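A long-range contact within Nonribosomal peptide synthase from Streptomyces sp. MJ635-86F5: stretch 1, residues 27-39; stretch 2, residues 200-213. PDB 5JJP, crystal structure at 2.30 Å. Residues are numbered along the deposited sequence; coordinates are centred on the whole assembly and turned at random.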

ATOM      1  N   HIS A  27      -2.445  -1.799  20.191  1.00 19.01           N
ATOM      2  CA  HIS A  27      -1.561  -1.522  19.088  1.00 18.89           C
ATOM      3  C   HIS A  27      -2.288  -1.123  17.832  1.00 15.89           C
ATOM      4  O   HIS A  27      -1.627  -0.917  16.811  1.00 16.44           O
ATOM      5  CB  HIS A  27      -0.764  -2.776  18.725  1.00 19.98           C
ATOM      6  CG  HIS A  27      -0.093  -3.464  19.860  1.00 21.93           C
ATOM      7  ND1 HIS A  27       1.052  -2.982  20.463  1.00 23.98           N
ATOM      8  CD2 HIS A  27      -0.330  -4.675  20.412  1.00 21.92           C
ATOM      9  CE1 HIS A  27       1.463  -3.846  21.371  1.00 22.50           C
ATOM     10  NE2 HIS A  27       0.634  -4.877  21.360  1.00 23.03           N
ATOM     11  N   ALA A  28      -3.615  -1.081  17.847  1.00 14.58           N
ATOM     12  CA  ALA A  28      -4.385  -0.821  16.631  1.00 14.79           C
ATOM     13  C   ALA A  28      -4.827   0.643  16.405  1.00 15.52           C
ATOM     14  O   ALA A  28      -5.708   0.884  15.629  1.00 15.38           O
ATOM     15  CB  ALA A  28      -5.598  -1.743  16.590  1.00 14.47           C
ATOM     16  N   GLY A  29      -4.243   1.589  17.135  1.00 16.21           N
ATOM     17  CA  GLY A  29      -4.723   2.950  17.143  1.00 16.85           C
ATOM     18  C   GLY A  29      -3.972   3.854  16.190  1.00 16.32           C
ATOM     19  O   GLY A  29      -4.455   4.955  15.883  1.00 15.49           O
ATOM     20  N   ASN A  30      -2.824   3.369  15.705  1.00 15.19           N
ATOM     21  CA  ASN A  30      -1.922   4.132  14.829  1.00 14.46           C
ATOM     22  C   ASN A  30      -1.073   3.169  14.037  1.00 15.20           C
ATOM     23  O   ASN A  30      -0.555   2.176  14.552  1.00 17.01           O
ATOM     24  CB  ASN A  30      -1.045   5.033  15.659  1.00 14.35           C
ATOM     25  CG  ASN A  30      -0.310   6.098  14.831  1.00 15.88           C
ATOM     26  OD1 ASN A  30       0.556   5.792  13.989  1.00 14.47           O
ATOM     27  ND2 ASN A  30      -0.693   7.362  15.035  1.00 16.12           N
ATOM     28  N   LEU A  31      -0.939   3.424  12.761  1.00 15.66           N
ATOM     29  CA  LEU A  31      -0.171   2.541  11.863  1.00 15.57           C
ATOM     30  C   LEU A  31       1.241   2.342  12.374  1.00 16.25           C
ATOM     31  O   LEU A  31       1.845   1.302  12.104  1.00 15.40           O
ATOM     32  CB  LEU A  31      -0.110   3.117  10.427  1.00 14.92           C
ATOM     33  CG  LEU A  31      -1.422   2.868   9.692  1.00 15.17           C
ATOM     34  CD1 LEU A  31      -1.636   3.785   8.505  1.00 14.82           C
ATOM     35  CD2 LEU A  31      -1.483   1.404   9.259  1.00 16.19           C
ATOM     36  N   ARG A  32       1.750   3.323  13.110  1.00 15.32           N
ATOM     37  CA  ARG A  32       3.078   3.261  13.604  1.00 16.51           C
ATOM     38  C   ARG A  32       3.169   2.100  14.556  1.00 17.46           C
ATOM     39  O   ARG A  32       4.172   1.393  14.575  1.00 15.05           O
ATOM     40  CB  ARG A  32       3.420   4.581  14.313  1.00 17.31           C
ATOM     41  CG  ARG A  32       4.621   4.558  15.208  1.00 18.06           C
ATOM     42  CD  ARG A  32       5.885   4.569  14.415  1.00 20.07           C
ATOM     43  NE  ARG A  32       7.016   4.653  15.333  1.00 22.04           N
ATOM     44  CZ  ARG A  32       7.495   3.638  16.026  1.00 20.15           C
ATOM     45  NH1 ARG A  32       6.963   2.457  15.896  1.00 19.46           N
ATOM     46  NH2 ARG A  32       8.538   3.821  16.833  1.00 21.29           N
ATOM     47  N   ASP A  33       2.123   1.928  15.360  1.00 18.98           N
ATOM     48  CA  ASP A  33       2.115   0.874  16.366  1.00 19.69           C
ATOM     49  C   ASP A  33       1.770  -0.435  15.710  1.00 18.69           C
ATOM     50  O   ASP A  33       2.477  -1.442  15.900  1.00 18.93           O
ATOM     51  CB  ASP A  33       1.149   1.184  17.501  1.00 21.83           C
ATOM     52  CG  ASP A  33       1.429   2.547  18.149  1.00 25.54           C
ATOM     53  OD1 ASP A  33       2.597   2.954  18.281  1.00 25.89           O
ATOM     54  OD2 ASP A  33       0.456   3.217  18.537  1.00 30.65           O
ATOM     55  N   TYR A  34       0.691  -0.435  14.926  1.00 17.21           N
ATOM     56  CA  TYR A  34       0.200  -1.681  14.350  1.00 15.18           C
ATOM     57  C   TYR A  34       1.277  -2.322  13.479  1.00 13.38           C
ATOM     58  O   TYR A  34       1.490  -3.525  13.557  1.00 12.18           O
ATOM     59  CB  TYR A  34      -1.153  -1.535  13.600  1.00 14.16           C
ATOM     60  CG  TYR A  34      -1.664  -2.892  13.181  1.00 14.09           C
ATOM     61  CD1 TYR A  34      -2.316  -3.709  14.086  1.00 13.88           C
ATOM     62  CD2 TYR A  34      -1.437  -3.393  11.896  1.00 14.17           C
ATOM     63  CE1 TYR A  34      -2.770  -4.966  13.713  1.00 14.00           C
ATOM     64  CE2 TYR A  34      -1.902  -4.646  11.492  1.00 13.65           C
ATOM     65  CZ  TYR A  34      -2.551  -5.440  12.414  1.00 13.65           C
ATOM     66  OH  TYR A  34      -3.009  -6.682  12.069  1.00 12.83           O
ATOM     67  N   LEU A  35       1.932  -1.541  12.637  1.00 13.36           N
ATOM     68  CA  LEU A  35       2.844  -2.139  11.670  1.00 13.75           C
ATOM     69  C   LEU A  35       4.060  -2.776  12.350  1.00 15.19           C
ATOM     70  O   LEU A  35       4.674  -3.635  11.773  1.00 13.11           O
ATOM     71  CB  LEU A  35       3.309  -1.135  10.633  1.00 14.38           C
ATOM     72  CG  LEU A  35       2.215  -0.521   9.733  1.00 15.52           C
ATOM     73  CD1 LEU A  35       2.860   0.264   8.607  1.00 16.06           C
ATOM     74  CD2 LEU A  35       1.278  -1.558   9.160  1.00 16.11           C
ATOM     75  N   LEU A  36       4.386  -2.339  13.572  1.00 15.98           N
ATOM     76  CA  LEU A  36       5.596  -2.763  14.247  1.00 17.46           C
ATOM     77  C   LEU A  36       5.345  -3.708  15.401  1.00 17.22           C
ATOM     78  O   LEU A  36       6.294  -4.193  15.962  1.00 15.79           O
ATOM     79  CB  LEU A  36       6.395  -1.538  14.754  1.00 17.36           C
ATOM     80  CG  LEU A  36       7.030  -0.824  13.573  1.00 19.53           C
ATOM     81  CD1 LEU A  36       7.483   0.510  14.014  1.00 22.24           C
ATOM     82  CD2 LEU A  36       8.216  -1.580  13.043  1.00 21.03           C
ATOM     83  N   ALA A  37       4.085  -4.010  15.686  1.00 17.10           N
ATOM     84  CA  ALA A  37       3.777  -4.856  16.810  1.00 17.29           C
ATOM     85  C   ALA A  37       4.364  -6.270  16.703  1.00 17.05           C
ATOM     86  O   ALA A  37       5.079  -6.686  17.578  1.00 17.62           O
ATOM     87  CB  ALA A  37       2.284  -4.935  17.024  1.00 17.67           C
ATOM     88  N   ALA A  38       4.151  -6.952  15.591  1.00 18.35           N
ATOM     89  CA  ALA A  38       4.688  -8.303  15.419  1.00 19.56           C
ATOM     90  C   ALA A  38       6.201  -8.359  15.561  1.00 20.15           C
ATOM     91  O   ALA A  38       6.751  -9.338  16.081  1.00 20.20           O
ATOM     92  CB  ALA A  38       4.282  -8.908  14.076  1.00 18.98           C
ATOM     93  N   GLY A  39       6.861  -7.313  15.112  1.00 19.85           N
ATOM     94  CA  GLY A  39       8.296  -7.260  15.162  1.00 22.43           C
ATOM     95  C   GLY A  39       8.878  -7.132  16.554  1.00 21.89           C
ATOM     96  O   GLY A  39      10.031  -7.433  16.763  1.00 22.39           O
ATOM     97  N   SER A 200      -7.567   6.933   6.523  1.00 12.67           N
ATOM     98  CA  SER A 200      -7.352   7.030   7.961  1.00 12.08           C
ATOM     99  C   SER A 200      -6.421   5.892   8.454  1.00 11.26           C
ATOM    100  O   SER A 200      -6.231   4.884   7.782  1.00 10.30           O
ATOM    101  CB  SER A 200      -8.698   6.953   8.709  1.00 13.11           C
ATOM    102  OG  SER A 200      -9.231   5.625   8.764  1.00 14.10           O
ATOM    103  N   HIS A 201      -5.913   6.043   9.667  1.00 11.43           N
ATOM    104  CA  HIS A 201      -5.197   4.988  10.321  1.00 11.74           C
ATOM    105  C   HIS A 201      -6.087   3.783  10.474  1.00 13.39           C
ATOM    106  O   HIS A 201      -5.702   2.629  10.245  1.00 14.41           O
ATOM    107  CB  HIS A 201      -4.700   5.450  11.684  1.00 11.05           C
ATOM    108  CG  HIS A 201      -3.635   6.484  11.616  1.00 10.61           C
ATOM    109  ND1 HIS A 201      -2.293   6.171  11.698  1.00 11.48           N
ATOM    110  CD2 HIS A 201      -3.697   7.830  11.477  1.00 10.05           C
ATOM    111  CE1 HIS A 201      -1.576   7.281  11.582  1.00 10.76           C
ATOM    112  NE2 HIS A 201      -2.408   8.302  11.473  1.00 10.13           N
ATOM    113  N   ARG A 202      -7.229   4.033  11.054  1.00 14.95           N
ATOM    114  CA  ARG A 202      -8.179   2.989  11.378  1.00 14.95           C
ATOM    115  C   ARG A 202      -8.436   2.141  10.142  1.00 14.63           C
ATOM    116  O   ARG A 202      -8.487   0.911  10.215  1.00 15.61           O
ATOM    117  CB  ARG A 202      -9.417   3.710  11.890  1.00 16.99           C
ATOM    118  CG  ARG A 202     -10.702   2.941  11.950  1.00 20.17           C
ATOM    119  CD  ARG A 202     -11.840   3.755  12.562  1.00 19.24           C
ATOM    120  NE  ARG A 202     -12.467   4.694  11.646  1.00 19.78           N
ATOM    121  CZ  ARG A 202     -13.630   5.326  11.901  1.00 20.54           C
ATOM    122  NH1 ARG A 202     -14.288   5.117  13.020  1.00 20.07           N
ATOM    123  NH2 ARG A 202     -14.136   6.204  11.042  1.00 20.88           N
ATOM    124  N   ALA A 203      -8.611   2.794   8.994  1.00 14.31           N
ATOM    125  CA  ALA A 203      -9.044   2.086   7.791  1.00 12.37           C
ATOM    126  C   ALA A 203      -7.930   1.223   7.285  1.00 11.83           C
ATOM    127  O   ALA A 203      -8.171   0.095   6.848  1.00 11.17           O
ATOM    128  CB  ALA A 203      -9.489   3.036   6.710  1.00 11.04           C
ATOM    129  N   ASN A 204      -6.728   1.762   7.258  1.00 11.54           N
ATOM    130  CA  ASN A 204      -5.625   0.992   6.734  1.00 12.38           C
ATOM    131  C   ASN A 204      -5.221  -0.131   7.681  1.00 12.43           C
ATOM    132  O   ASN A 204      -4.913  -1.243   7.255  1.00 12.37           O
ATOM    133  CB  ASN A 204      -4.434   1.864   6.308  1.00 13.11           C
ATOM    134  CG  ASN A 204      -3.511   1.126   5.346  1.00 12.74           C
ATOM    135  OD1 ASN A 204      -3.976   0.514   4.347  1.00 14.03           O
ATOM    136  ND2 ASN A 204      -2.262   1.088   5.669  1.00 12.50           N
ATOM    137  N   ILE A 205      -5.334   0.129   8.973  1.00 13.39           N
ATOM    138  CA  ILE A 205      -5.135  -0.924   9.972  1.00 13.65           C
ATOM    139  C   ILE A 205      -6.151  -2.046   9.755  1.00 13.34           C
ATOM    140  O   ILE A 205      -5.813  -3.242   9.836  1.00 12.66           O
ATOM    141  CB  ILE A 205      -5.186  -0.352  11.385  1.00 13.29           C
ATOM    142  CG1 ILE A 205      -3.905   0.434  11.677  1.00 12.71           C
ATOM    143  CG2 ILE A 205      -5.286  -1.467  12.418  1.00 14.28           C
ATOM    144  CD1 ILE A 205      -4.016   1.327  12.868  1.00 12.53           C
ATOM    145  N   ALA A 206      -7.363  -1.680   9.375  1.00 12.83           N
ATOM    146  CA  ALA A 206      -8.419  -2.715   9.205  1.00 12.67           C
ATOM    147  C   ALA A 206      -8.089  -3.590   8.004  1.00 12.56           C
ATOM    148  O   ALA A 206      -8.330  -4.764   8.006  1.00 14.12           O
ATOM    149  CB  ALA A 206      -9.785  -2.060   9.044  1.00 12.61           C
ATOM    150  N   PHE A 207      -7.519  -2.975   6.979  1.00 12.87           N
ATOM    151  CA  PHE A 207      -7.044  -3.679   5.858  1.00 13.15           C
ATOM    152  C   PHE A 207      -5.982  -4.755   6.250  1.00 13.95           C
ATOM    153  O   PHE A 207      -6.113  -5.898   5.902  1.00 12.64           O
ATOM    154  CB  PHE A 207      -6.466  -2.725   4.859  1.00 13.58           C
ATOM    155  CG  PHE A 207      -5.907  -3.409   3.661  1.00 16.31           C
ATOM    156  CD1 PHE A 207      -6.738  -4.005   2.744  1.00 18.08           C
ATOM    157  CD2 PHE A 207      -4.515  -3.533   3.483  1.00 17.25           C
ATOM    158  CE1 PHE A 207      -6.221  -4.708   1.654  1.00 19.64           C
ATOM    159  CE2 PHE A 207      -4.002  -4.209   2.404  1.00 17.41           C
ATOM    160  CZ  PHE A 207      -4.854  -4.787   1.482  1.00 18.30           C
ATOM    161  N   HIS A 208      -4.911  -4.348   6.922  1.00 14.24           N
ATOM    162  CA  HIS A 208      -3.857  -5.273   7.287  1.00 14.79           C
ATOM    163  C   HIS A 208      -4.398  -6.364   8.218  1.00 16.31           C
ATOM    164  O   HIS A 208      -4.082  -7.521   8.054  1.00 15.86           O
ATOM    165  CB  HIS A 208      -2.694  -4.513   7.890  1.00 14.85           C
ATOM    166  CG  HIS A 208      -2.049  -3.624   6.902  1.00 15.78           C
ATOM    167  ND1 HIS A 208      -1.449  -4.121   5.765  1.00 15.44           N
ATOM    168  CD2 HIS A 208      -2.033  -2.279   6.786  1.00 16.85           C
ATOM    169  CE1 HIS A 208      -1.028  -3.117   5.024  1.00 16.41           C
ATOM    170  NE2 HIS A 208      -1.394  -1.986   5.610  1.00 18.25           N
ATOM    171  N   ARG A 209      -5.269  -5.987   9.147  1.00 16.33           N
ATOM    172  CA  ARG A 209      -5.865  -6.968  10.019  1.00 17.46           C
ATOM    173  C   ARG A 209      -6.599  -8.058   9.240  1.00 18.38           C
ATOM    174  O   ARG A 209      -6.473  -9.256   9.537  1.00 17.04           O
ATOM    175  CB  ARG A 209      -6.857  -6.310  10.978  1.00 17.88           C
ATOM    176  CG  ARG A 209      -6.250  -5.625  12.174  1.00 17.62           C
ATOM    177  CD  ARG A 209      -7.364  -5.500  13.220  1.00 20.11           C
ATOM    178  NE  ARG A 209      -8.253  -4.459  12.859  1.00 19.41           N
ATOM    179  CZ  ARG A 209      -9.571  -4.504  12.660  1.00 21.12           C
ATOM    180  NH1 ARG A 209     -10.334  -5.567  12.892  1.00 20.87           N
ATOM    181  NH2 ARG A 209     -10.139  -3.354  12.254  1.00 20.47           N
ATOM    182  N   GLY A 210      -7.449  -7.633   8.313  1.00 18.16           N
ATOM    183  CA  GLY A 210      -8.181  -8.570   7.487  1.00 18.06           C
ATOM    184  C   GLY A 210      -7.224  -9.437   6.667  1.00 19.83           C
ATOM    185  O   GLY A 210      -7.375 -10.660   6.653  1.00 21.87           O
ATOM    186  N   ILE A 211      -6.264  -8.823   5.969  1.00 17.33           N
ATOM    187  CA  ILE A 211      -5.424  -9.572   5.055  1.00 18.45           C
ATOM    188  C   ILE A 211      -4.536 -10.628   5.782  1.00 16.94           C
ATOM    189  O   ILE A 211      -4.404 -11.720   5.309  1.00 15.42           O
ATOM    190  CB  ILE A 211      -4.596  -8.615   4.181  1.00 21.03           C
ATOM    191  CG1 ILE A 211      -5.508  -7.931   3.132  1.00 22.69           C
ATOM    192  CG2 ILE A 211      -3.497  -9.340   3.435  1.00 22.05           C
ATOM    193  CD1 ILE A 211      -6.018  -8.844   2.027  1.00 20.98           C
ATOM    194  N   ARG A 212      -4.042 -10.313   6.970  1.00 15.73           N
ATOM    195  CA  ARG A 212      -3.293 -11.258   7.734  1.00 15.88           C
ATOM    196  C   ARG A 212      -4.078 -12.465   8.133  1.00 16.58           C
ATOM    197  O   ARG A 212      -3.492 -13.483   8.456  1.00 19.14           O
ATOM    198  CB  ARG A 212      -2.724 -10.589   8.991  1.00 15.70           C
ATOM    199  CG  ARG A 212      -1.571  -9.653   8.692  1.00 15.27           C
ATOM    200  CD  ARG A 212      -1.141  -8.936   9.940  1.00 15.48           C
ATOM    201  NE  ARG A 212      -0.377  -9.802  10.833  1.00 16.73           N
ATOM    202  CZ  ARG A 212      -0.153  -9.552  12.124  1.00 18.14           C
ATOM    203  NH1 ARG A 212      -0.708  -8.506  12.731  1.00 16.05           N
ATOM    204  NH2 ARG A 212       0.615 -10.393  12.826  1.00 19.48           N
ATOM    205  N   ALA A 213      -5.397 -12.371   8.165  1.00 16.36           N
ATOM    206  CA  ALA A 213      -6.212 -13.539   8.443  1.00 17.62           C
ATOM    207  C   ALA A 213      -6.129 -14.571   7.340  1.00 19.06           C
ATOM    208  O   ALA A 213      -6.547 -15.688   7.540  1.00 17.77           O
ATOM    209  CB  ALA A 213      -7.686 -13.169   8.668  1.00 17.38           C
TER

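The two stretches, at least 170 residues apart in sequence wherever they touch, pack as a pair of nearly parallel helices whose apolar centre, built on L31, Y34 and I205, is closed at each end by one hydrogen bond. The axes of helix 31-37 and helix 201-212 run in the same N-to-C sense, 16° apart, and approach to 10.1 Å, a spacing that leaves room for side chains between them; 627 Å² of surface is buried, both sides summed.

At the N-terminal ends the backbones come close, with N30 CA 5.6 Å from H201 CA. Both helices begin with a side-chain cap: N30 OD1 accepts from R32 N at 2.9 Å, and S200 OG accepts from A203 N, also at 2.9 Å. The amide of L31, in the first turn of its helix, has no preceding turn to supply a carbonyl, and H201 from the other stretch takes that role. L31 N donates to H201 ND1 at 3.2 Å with an almost linear angle of 175°, and the amide lies at the edge of the imidazole, near its plane, where the ring nitrogen's lone pair points. This bond requires ND1 to be unprotonated. The CA-to-CB bond of H201 points toward stretch 1, and a chi1 of -68° (m) brings the ring to the start of the opposing helix.

I205, one turn after H201, is the apolar centre of stretch 2. Its CG1 lies 3.6 Å from L31 CD2 and 3.9 Å from Y34 CB, while its CD1 reaches back to the loop before the helix, 3.3 Å from A28 O. The CG2 methyl sits over one face of the Y34 ring, 4.2 Å from the ring centroid and 19° off the normal, a CH-pi contact. The beta-branched side chain suits this place: the CG1 arm packs against L31 CD2 and Y34 CB, and the CG2 methyl, leaving CB in another direction, covers the ring of the same tyrosine. L31 sets out sideways, but its end turns in, placing CD2 also 3.7 Å from N204 ND2.

Y34 contributes the largest covered area of any residue here, 109 Å². Its CA-to-CB bond points toward the second helix, and with chi1 at -173° (t) the side chain enters a hole formed by I205, H208, R209 and R212. Y34 CE2 comes to 3.7 Å from H208 CB, and Y34 OH to 3.4 Å from R209 CG. The length of tyrosine matters: the ring fills the space between the helices, and the hydroxyl reaches beyond it to a polar partner. R212 NH1 donates to Y34 OH at 3.0 Å and 151°, with the hydroxyl near the guanidinium plane.

The CA atoms of A38 and R212 are 11.5 Å apart, so the long arginine bridges a gap much wider than that at the N-terminal ends. R212 NH2 comes to 4.1 Å from A38 CB. Deeper in, L35 CD2 lies over one face of the H208 ring, 4.1 Å from H208 CD2.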